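Local coordinates for protein phytochromobilin synthase (Solanum lycopersicum, PDB 6KME) that probably reduces biliverdin IX alpha to phytochromobilin, the chromophore of plant phytochromes, with electrons supplied by ferredoxin, at residues Phe100-Phe113 / Phe198-Ser212. The protein carries 1 engineered substitution. Numbering follows the deposited sequence.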
ATOM      1  N   PHE A 100       4.918   3.235   3.027  1.00 21.91           N
ATOM      2  CA  PHE A 100       6.046   2.490   2.485  1.00 22.90           C
ATOM      3  C   PHE A 100       5.487   1.469   1.503  1.00 22.80           C
ATOM      4  O   PHE A 100       4.592   0.698   1.864  1.00 25.00           O
ATOM      5  CB  PHE A 100       6.811   1.811   3.635  1.00 21.89           C
ATOM      6  CG  PHE A 100       8.037   1.073   3.203  1.00 25.22           C
ATOM      7  CD1 PHE A 100       7.953  -0.240   2.766  1.00 29.94           C
ATOM      8  CD2 PHE A 100       9.279   1.691   3.243  1.00 20.75           C
ATOM      9  CE1 PHE A 100       9.103  -0.926   2.364  1.00 23.54           C
ATOM     10  CE2 PHE A 100      10.420   1.020   2.830  1.00 32.01           C
ATOM     11  CZ  PHE A 100      10.327  -0.288   2.395  1.00 24.50           C
ATOM     12  N   ALA A 101       5.977   1.481   0.261  1.00 22.91           N
ATOM     13  CA  ALA A 101       5.480   0.565  -0.761  1.00 16.79           C
ATOM     14  C   ALA A 101       6.611   0.110  -1.675  1.00 21.78           C
ATOM     15  O   ALA A 101       7.576   0.841  -1.920  1.00 21.65           O
ATOM     16  CB  ALA A 101       4.379   1.206  -1.627  1.00 16.99           C
ATOM     17  N   ALA A 102       6.465  -1.109  -2.190  1.00 22.32           N
ATOM     18  CA  ALA A 102       7.354  -1.664  -3.203  1.00 23.42           C
ATOM     19  C   ALA A 102       6.514  -2.021  -4.421  1.00 20.74           C
ATOM     20  O   ALA A 102       5.599  -2.851  -4.327  1.00 21.62           O
ATOM     21  CB  ALA A 102       8.102  -2.885  -2.673  1.00 21.55           C
ATOM     22  N   PHE A 103       6.807  -1.366  -5.546  1.00 21.64           N
ATOM     23  CA  PHE A 103       6.133  -1.609  -6.812  1.00 23.58           C
ATOM     24  C   PHE A 103       7.051  -2.415  -7.717  1.00 27.08           C
ATOM     25  O   PHE A 103       8.167  -1.949  -8.021  1.00 24.43           O
ATOM     26  CB  PHE A 103       5.772  -0.294  -7.493  1.00 21.72           C
ATOM     27  CG  PHE A 103       4.834   0.595  -6.687  1.00 21.18           C
ATOM     28  CD1 PHE A 103       3.732   0.067  -6.037  1.00 22.83           C
ATOM     29  CD2 PHE A 103       5.059   1.966  -6.607  1.00 39.02           C
ATOM     30  CE1 PHE A 103       2.874   0.889  -5.307  1.00 22.56           C
ATOM     31  CE2 PHE A 103       4.207   2.797  -5.883  1.00 36.89           C
ATOM     32  CZ  PHE A 103       3.115   2.259  -5.230  1.00 24.18           C
ATOM     33  N   PRO A 104       6.635  -3.580  -8.205  1.00 23.60           N
ATOM     34  CA  PRO A 104       7.503  -4.364  -9.096  1.00 23.25           C
ATOM     35  C   PRO A 104       7.484  -3.846 -10.528  1.00 34.15           C
ATOM     36  O   PRO A 104       6.552  -3.165 -10.967  1.00 28.74           O
ATOM     37  CB  PRO A 104       6.908  -5.778  -9.016  1.00 29.60           C
ATOM     38  CG  PRO A 104       5.456  -5.555  -8.694  1.00 32.55           C
ATOM     39  CD  PRO A 104       5.374  -4.279  -7.881  1.00 23.72           C
ATOM     40  N   LYS A 105       8.555  -4.175 -11.260  1.00 26.84           N
ATOM     41  CA  LYS A 105       8.527  -3.984 -12.694  1.00 28.93           C
ATOM     42  C   LYS A 105       7.494  -4.938 -13.291  1.00 30.58           C
ATOM     43  O   LYS A 105       7.262  -6.025 -12.753  1.00 32.22           O
ATOM     44  CB  LYS A 105       9.913  -4.220 -13.305  1.00 34.16           C
ATOM     45  CG  LYS A 105      10.930  -3.156 -12.900  1.00 31.84           C
ATOM     46  CD  LYS A 105      12.320  -3.417 -13.450  1.00 42.24           C
ATOM     47  CE  LYS A 105      13.315  -2.415 -12.875  1.00 36.94           C
ATOM     48  NZ  LYS A 105      14.715  -2.706 -13.306  1.00 49.33           N
ATOM     49  N   PRO A 106       6.830  -4.540 -14.378  1.00 32.32           N
ATOM     50  CA  PRO A 106       5.732  -5.364 -14.913  1.00 37.58           C
ATOM     51  C   PRO A 106       6.151  -6.760 -15.354  1.00 36.67           C
ATOM     52  O   PRO A 106       5.287  -7.632 -15.487  1.00 40.33           O
ATOM     53  CB  PRO A 106       5.218  -4.534 -16.098  1.00 46.01           C
ATOM     54  CG  PRO A 106       5.607  -3.130 -15.761  1.00 43.27           C
ATOM     55  CD  PRO A 106       6.928  -3.239 -15.062  1.00 38.87           C
ATOM     56  N   GLU A 107       7.440  -7.003 -15.586  1.00 32.81           N
ATOM     57  CA  GLU A 107       7.897  -8.352 -15.912  1.00 33.92           C
ATOM     58  C   GLU A 107       7.803  -9.311 -14.724  1.00 34.34           C
ATOM     59  O   GLU A 107       7.817 -10.530 -14.923  1.00 41.82           O
ATOM     60  CB  GLU A 107       9.340  -8.303 -16.426  1.00 35.84           C
ATOM     61  CG  GLU A 107       9.513  -7.663 -17.805  1.00 46.02           C
ATOM     62  CD  GLU A 107       9.406  -6.141 -17.795  1.00 52.92           C
ATOM     63  OE1 GLU A 107       9.500  -5.527 -16.706  1.00 42.58           O
ATOM     64  OE2 GLU A 107       9.231  -5.557 -18.888  1.00 55.10           O
ATOM     65  N   PHE A 108       7.721  -8.798 -13.502  1.00 30.50           N
ATOM     66  CA  PHE A 108       7.696  -9.618 -12.291  1.00 31.05           C
ATOM     67  C   PHE A 108       6.350  -9.435 -11.607  1.00 31.32           C
ATOM     68  O   PHE A 108       6.114  -8.418 -10.944  1.00 29.28           O
ATOM     69  CB  PHE A 108       8.849  -9.233 -11.376  1.00 32.07           C
ATOM     70  CG  PHE A 108      10.191  -9.331 -12.044  1.00 32.61           C
ATOM     71  CD1 PHE A 108      10.898 -10.525 -12.040  1.00 35.62           C
ATOM     72  CD2 PHE A 108      10.724  -8.245 -12.716  1.00 32.85           C
ATOM     73  CE1 PHE A 108      12.128 -10.622 -12.667  1.00 36.31           C
ATOM     74  CE2 PHE A 108      11.951  -8.334 -13.352  1.00 37.64           C
ATOM     75  CZ  PHE A 108      12.657  -9.525 -13.330  1.00 44.82           C
ATOM     76  N   ASP A 109       5.477 -10.441 -11.728  1.00 29.79           N
ATOM     77  CA  ASP A 109       4.092 -10.289 -11.270  1.00 31.25           C
ATOM     78  C   ASP A 109       3.936 -10.388  -9.750  1.00 34.39           C
ATOM     79  O   ASP A 109       2.903 -10.860  -9.255  1.00 34.86           O
ATOM     80  CB  ASP A 109       3.205 -11.334 -11.958  1.00 36.11           C
ATOM     81  CG  ASP A 109       3.480 -12.752 -11.479  1.00 36.50           C
ATOM     82  OD1 ASP A 109       4.585 -13.016 -10.957  1.00 35.76           O
ATOM     83  OD2 ASP A 109       2.577 -13.604 -11.631  1.00 36.38           O
ATOM     84  N   LEU A 110       4.933  -9.902  -9.010  1.00 29.39           N
ATOM     85  CA  LEU A 110       4.909  -9.936  -7.550  1.00 26.66           C
ATOM     86  C   LEU A 110       3.737  -9.142  -6.978  1.00 27.55           C
ATOM     87  O   LEU A 110       3.276  -8.164  -7.578  1.00 24.36           O
ATOM     88  CB  LEU A 110       6.199  -9.349  -6.975  1.00 25.40           C
ATOM     89  CG  LEU A 110       7.455 -10.197  -7.047  1.00 31.97           C
ATOM     90  CD1 LEU A 110       8.668  -9.290  -7.169  1.00 27.98           C
ATOM     91  CD2 LEU A 110       7.527 -11.058  -5.800  1.00 30.28           C
ATOM     92  N   PRO A 111       3.278  -9.509  -5.784  1.00 22.79           N
ATOM     93  CA  PRO A 111       2.403  -8.611  -5.034  1.00 25.88           C
ATOM     94  C   PRO A 111       3.106  -7.291  -4.745  1.00 26.71           C
ATOM     95  O   PRO A 111       4.335  -7.197  -4.709  1.00 22.63           O
ATOM     96  CB  PRO A 111       2.113  -9.386  -3.740  1.00 23.21           C
ATOM     97  CG  PRO A 111       2.306 -10.826  -4.101  1.00 22.34           C
ATOM     98  CD  PRO A 111       3.426 -10.826  -5.129  1.00 20.90           C
ATOM     99  N   ILE A 112       2.295  -6.256  -4.553  1.00 21.32           N
ATOM    100  CA  ILE A 112       2.776  -4.947  -4.130  1.00 27.42           C
ATOM    101  C   ILE A 112       2.848  -4.920  -2.606  1.00 25.08           C
ATOM    102  O   ILE A 112       1.841  -5.144  -1.928  1.00 26.12           O
ATOM    103  CB  ILE A 112       1.863  -3.837  -4.664  1.00 24.46           C
ATOM    104  CG1 ILE A 112       2.051  -3.728  -6.180  1.00 24.78           C
ATOM    105  CG2 ILE A 112       2.150  -2.535  -3.946  1.00 20.11           C
ATOM    106  CD1 ILE A 112       0.966  -2.925  -6.893  1.00 32.75           C
ATOM    107  N   PHE A 113       4.040  -4.675  -2.059  1.00 19.72           N
ATOM    108  CA  PHE A 113       4.164  -4.540  -0.616  1.00 23.21           C
ATOM    109  C   PHE A 113       3.605  -3.189  -0.202  1.00 22.56           C
ATOM    110  O   PHE A 113       3.904  -2.168  -0.824  1.00 19.60           O
ATOM    111  CB  PHE A 113       5.616  -4.679  -0.139  1.00 24.62           C
ATOM    112  CG  PHE A 113       5.741  -4.651   1.371  1.00 21.50           C
ATOM    113  CD1 PHE A 113       5.557  -5.816   2.116  1.00 17.10           C
ATOM    114  CD2 PHE A 113       5.975  -3.452   2.047  1.00 23.63           C
ATOM    115  CE1 PHE A 113       5.626  -5.790   3.524  1.00 25.06           C
ATOM    116  CE2 PHE A 113       6.042  -3.413   3.439  1.00 24.73           C
ATOM    117  CZ  PHE A 113       5.873  -4.590   4.182  1.00 21.68           C
ATOM    118  N   PHE A 198       5.376  -5.818  10.577  1.00 22.20           N
ATOM    119  CA  PHE A 198       6.012  -5.186   9.422  1.00 26.13           C
ATOM    120  C   PHE A 198       7.232  -5.982   8.980  1.00 25.59           C
ATOM    121  O   PHE A 198       7.410  -6.255   7.787  1.00 25.43           O
ATOM    122  CB  PHE A 198       6.406  -3.739   9.750  1.00 20.93           C
ATOM    123  CG  PHE A 198       7.125  -3.028   8.627  1.00 25.31           C
ATOM    124  CD1 PHE A 198       8.501  -3.160   8.467  1.00 25.21           C
ATOM    125  CD2 PHE A 198       6.422  -2.218   7.737  1.00 23.15           C
ATOM    126  CE1 PHE A 198       9.174  -2.507   7.430  1.00 27.15           C
ATOM    127  CE2 PHE A 198       7.075  -1.560   6.699  1.00 22.08           C
ATOM    128  CZ  PHE A 198       8.460  -1.702   6.546  1.00 27.87           C
ATOM    129  N   LYS A 199       8.083  -6.363   9.935  1.00 25.02           N
ATOM    130  CA  LYS A 199       9.324  -7.061   9.598  1.00 26.85           C
ATOM    131  C   LYS A 199       9.046  -8.455   9.035  1.00 25.81           C
ATOM    132  O   LYS A 199       9.632  -8.853   8.016  1.00 23.06           O
ATOM    133  CB  LYS A 199      10.222  -7.137  10.833  1.00 28.15           C
ATOM    134  CG  LYS A 199      10.719  -5.774  11.308  1.00 27.82           C
ATOM    135  CD  LYS A 199      11.471  -5.893  12.617  1.00 32.91           C
ATOM    136  CE  LYS A 199      11.787  -4.533  13.209  1.00 33.50           C
ATOM    137  NZ  LYS A 199      12.625  -4.691  14.428  1.00 37.13           N
ATOM    138  N   ASP A 200       8.143  -9.205   9.681  1.00 23.48           N
ATOM    139  CA  ASP A 200       7.755 -10.526   9.191  1.00 30.11           C
ATOM    140  C   ASP A 200       7.143 -10.459   7.796  1.00 26.17           C
ATOM    141  O   ASP A 200       7.471 -11.281   6.927  1.00 25.70           O
ATOM    142  CB  ASP A 200       6.767 -11.167  10.167  1.00 27.44           C
ATOM    143  CG  ASP A 200       7.461 -11.788  11.362  1.00 35.87           C
ATOM    144  OD1 ASP A 200       8.710 -11.830  11.348  1.00 34.79           O
ATOM    145  OD2 ASP A 200       6.770 -12.234  12.305  1.00 36.97           O
ATOM    146  N   TYR A 201       6.236  -9.504   7.572  1.00 20.90           N
ATOM    147  CA  TYR A 201       5.590  -9.355   6.269  1.00 18.14           C
ATOM    148  C   TYR A 201       6.590  -8.901   5.209  1.00 20.73           C
ATOM    149  O   TYR A 201       6.554  -9.378   4.065  1.00 21.29           O
ATOM    150  CB  TYR A 201       4.411  -8.364   6.362  1.00 18.06           C
ATOM    151  CG  TYR A 201       3.076  -9.007   6.755  1.00 22.03           C
ATOM    152  CD1 TYR A 201       2.974  -9.800   7.899  1.00 20.86           C
ATOM    153  CD2 TYR A 201       1.932  -8.821   5.984  1.00 21.86           C
ATOM    154  CE1 TYR A 201       1.759 -10.404   8.265  1.00 24.09           C
ATOM    155  CE2 TYR A 201       0.698  -9.422   6.348  1.00 23.43           C
ATOM    156  CZ  TYR A 201       0.632 -10.216   7.482  1.00 21.52           C
ATOM    157  OH  TYR A 201      -0.559 -10.814   7.850  1.00 23.97           O
ATOM    158  N   TYR A 202       7.501  -7.986   5.560  1.00 21.32           N
ATOM    159  CA  TYR A 202       8.451  -7.530   4.549  1.00 20.40           C
ATOM    160  C   TYR A 202       9.461  -8.626   4.198  1.00 22.37           C
ATOM    161  O   TYR A 202       9.853  -8.766   3.030  1.00 19.52           O
ATOM    162  CB  TYR A 202       9.155  -6.243   4.995  1.00 22.30           C
ATOM    163  CG  TYR A 202       9.892  -5.605   3.832  1.00 22.58           C
ATOM    164  CD1 TYR A 202       9.189  -5.112   2.736  1.00 17.32           C
ATOM    165  CD2 TYR A 202      11.276  -5.545   3.803  1.00 19.12           C
ATOM    166  CE1 TYR A 202       9.847  -4.557   1.638  1.00 19.97           C
ATOM    167  CE2 TYR A 202      11.955  -4.983   2.700  1.00 23.95           C
ATOM    168  CZ  TYR A 202      11.227  -4.497   1.626  1.00 23.90           C
ATOM    169  OH  TYR A 202      11.876  -3.951   0.537  1.00 25.09           O
ATOM    170  N   GLN A 203       9.877  -9.434   5.184  1.00 22.83           N
ATOM    171  CA  GLN A 203      10.768 -10.546   4.880  1.00 25.98           C
ATOM    172  C   GLN A 203      10.064 -11.593   4.020  1.00 27.31           C
ATOM    173  O   GLN A 203      10.679 -12.185   3.124  1.00 23.36           O
ATOM    174  CB  GLN A 203      11.307 -11.160   6.178  1.00 29.94           C
ATOM    175  CG  GLN A 203      12.320 -10.257   6.900  1.00 27.75           C
ATOM    176  CD  GLN A 203      12.830 -10.857   8.200  1.00 32.19           C
ATOM    177  OE1 GLN A 203      12.064 -11.422   8.977  1.00 40.54           O
ATOM    178  NE2 GLN A 203      14.131 -10.747   8.434  1.00 35.86           N
ATOM    179  N   ALA A 204       8.774 -11.837   4.275  1.00 22.26           N
ATOM    180  CA  ALA A 204       8.006 -12.737   3.418  1.00 26.96           C
ATOM    181  C   ALA A 204       7.990 -12.234   1.980  1.00 19.55           C
ATOM    182  O   ALA A 204       8.156 -13.020   1.040  1.00 22.00           O
ATOM    183  CB  ALA A 204       6.572 -12.891   3.952  1.00 23.31           C
ATOM    184  N   TRP A 205       7.792 -10.923   1.796  1.00 18.63           N
ATOM    185  CA  TRP A 205       7.745 -10.344   0.456  1.00 22.31           C
ATOM    186  C   TRP A 205       9.100 -10.463  -0.236  1.00 25.73           C
ATOM    187  O   TRP A 205       9.170 -10.779  -1.432  1.00 22.77           O
ATOM    188  CB  TRP A 205       7.299  -8.881   0.532  1.00 19.15           C
ATOM    189  CG  TRP A 205       7.189  -8.233  -0.836  1.00 19.76           C
ATOM    190  CD1 TRP A 205       6.115  -8.280  -1.678  1.00 16.72           C
ATOM    191  CD2 TRP A 205       8.203  -7.479  -1.519  1.00 22.19           C
ATOM    192  NE1 TRP A 205       6.399  -7.610  -2.847  1.00 23.44           N
ATOM    193  CE2 TRP A 205       7.673  -7.111  -2.777  1.00 23.06           C
ATOM    194  CE3 TRP A 205       9.513  -7.082  -1.189  1.00 19.39           C
ATOM    195  CZ2 TRP A 205       8.400  -6.359  -3.711  1.00 22.79           C
ATOM    196  CZ3 TRP A 205      10.238  -6.340  -2.116  1.00 23.97           C
ATOM    197  CH2 TRP A 205       9.679  -5.986  -3.367  1.00 23.20           C
ATOM    198  N   LEU A 206      10.188 -10.233   0.506  1.00 23.50           N
ATOM    199  CA  LEU A 206      11.522 -10.405  -0.073  1.00 25.44           C
ATOM    200  C   LEU A 206      11.770 -11.851  -0.490  1.00 27.10           C
ATOM    201  O   LEU A 206      12.467 -12.104  -1.482  1.00 26.80           O
ATOM    202  CB  LEU A 206      12.594  -9.934   0.916  1.00 23.65           C
ATOM    203  CG  LEU A 206      12.696  -8.419   1.160  1.00 26.36           C
ATOM    204  CD1 LEU A 206      13.634  -8.154   2.320  1.00 28.11           C
ATOM    205  CD2 LEU A 206      13.191  -7.662  -0.087  1.00 27.65           C
ATOM    206  N   GLY A 207      11.208 -12.813   0.247  1.00 29.00           N
ATOM    207  CA  GLY A 207      11.315 -14.206  -0.159  1.00 24.81           C
ATOM    208  C   GLY A 207      10.545 -14.505  -1.428  1.00 26.39           C
ATOM    209  O   GLY A 207      10.980 -15.323  -2.239  1.00 26.19           O
ATOM    210  N   LEU A 208       9.394 -13.845  -1.621  1.00 23.00           N
ATOM    211  CA  LEU A 208       8.701 -13.925  -2.903  1.00 24.46           C
ATOM    212  C   LEU A 208       9.534 -13.310  -4.018  1.00 23.45           C
ATOM    213  O   LEU A 208       9.615 -13.867  -5.124  1.00 23.30           O
ATOM    214  CB  LEU A 208       7.343 -13.219  -2.815  1.00 21.93           C
ATOM    215  CG  LEU A 208       6.329 -13.825  -1.830  1.00 22.45           C
ATOM    216  CD1 LEU A 208       5.015 -13.059  -1.950  1.00 20.14           C
ATOM    217  CD2 LEU A 208       6.135 -15.313  -2.097  1.00 26.09           C
ATOM    218  N   MET A 209      10.151 -12.151  -3.752  1.00 21.20           N
ATOM    219  CA  MET A 209      11.017 -11.530  -4.752  1.00 29.32           C
ATOM    220  C   MET A 209      12.139 -12.474  -5.196  1.00 28.48           C
ATOM    221  O   MET A 209      12.421 -12.579  -6.397  1.00 23.88           O
ATOM    222  CB  MET A 209      11.587 -10.213  -4.220  1.00 21.15           C
ATOM    223  CG  MET A 209      12.481  -9.497  -5.255  1.00 30.70           C
ATOM    224  SD  MET A 209      13.205  -7.949  -4.663  1.00 27.01           S
ATOM    225  CE  MET A 209      14.615  -8.557  -3.754  1.00 23.72           C
ATOM    226  N   ASP A 210      12.779 -13.183  -4.251  1.00 24.94           N
ATOM    227  CA  ASP A 210      13.832 -14.143  -4.612  1.00 26.22           C
ATOM    228  C   ASP A 210      13.377 -15.103  -5.698  1.00 31.41           C
ATOM    229  O   ASP A 210      14.154 -15.459  -6.593  1.00 29.58           O
ATOM    230  CB  ASP A 210      14.247 -14.997  -3.412  1.00 26.24           C
ATOM    231  CG  ASP A 210      14.918 -14.211  -2.309  1.00 30.97           C
ATOM    232  OD1 ASP A 210      15.331 -13.046  -2.539  1.00 31.93           O
ATOM    233  OD2 ASP A 210      15.047 -14.800  -1.207  1.00 33.23           O
ATOM    234  N   ARG A 211      12.136 -15.576  -5.601  1.00 26.91           N
ATOM    235  CA  ARG A 211      11.609 -16.624  -6.466  1.00 28.40           C
ATOM    236  C   ARG A 211      10.920 -16.079  -7.716  1.00 28.53           C
ATOM    237  O   ARG A 211      10.440 -16.866  -8.537  1.00 34.48           O
ATOM    238  CB  ARG A 211      10.627 -17.501  -5.668  1.00 27.77           C
ATOM    239  CG  ARG A 211      11.144 -18.906  -5.372  1.00 29.51           C
ATOM    240  CD  ARG A 211      12.267 -18.912  -4.342  1.00 47.84           C
ATOM    241  NE  ARG A 211      12.754 -20.268  -4.061  1.00 44.71           N
ATOM    242  CZ  ARG A 211      12.335 -21.015  -3.038  1.00 39.01           C
ATOM    243  NH1 ARG A 211      11.420 -20.540  -2.200  1.00 38.76           N
ATOM    244  NH2 ARG A 211      12.823 -22.235  -2.846  1.00 38.66           N
ATOM    245  N   SER A 212      10.859 -14.760  -7.878  1.00 25.33           N
ATOM    246  CA  SER A 212      10.167 -14.161  -9.008  1.00 25.27           C
ATOM    247  C   SER A 212      11.030 -14.256 -10.258  1.00 32.48           C
ATOM    248  O   SER A 212      12.129 -13.691 -10.310  1.00 30.80           O
ATOM    249  CB  SER A 212       9.811 -12.708  -8.689  1.00 31.68           C
ATOM    250  OG  SER A 212       8.992 -12.151  -9.696  1.00 30.76           O
TER
HETATM  251  O   HOH W   1       7.455 -13.371 -11.250  1.00 33.40           O
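Trp-205 lays one indole face over two small carbons: Ala-102 CB sits 3.9 Å from the centroid of its six-membered ring, and Phe-113 CB packs over the five-membered ring only 5° off the normal. The small methyl of Ala-102 lets the indole lie close to the strand. The indole NE1 meanwhile donates a nearly straight hydrogen bond to Pro-111 O (2.8 Å, 165°), which lies close to the indole plane, while NE1 stands above the carbonyl plane. A leucine in its place would probably leave this buried carbonyl without its donor and open a gap beside Ala-102. With CG anti to the backbone N (chi1 -175°), Phe-113 reaches the helix and receives the edge of Tyr-202 over its ring centre, centroids 4.8 Å apart, while turning its own edge, offset, to the face of Phe-198. Phe-100 completes the cluster, presenting its edge to the face of Tyr-202, whose hydroxyl bonds Thr-44, and taking the edge of Phe-198 on its own face. Farther along, branched Leu-110 sets CD2 against the backbone of Leu-208 and Met-209, while its CG meets Ser-212 OG. Helix 188-211 thus packs through an aromatic cluster against one face of the central antiparallel sheet, in the alpha/beta/alpha sandwich of ferredoxin-dependent bilin reductases.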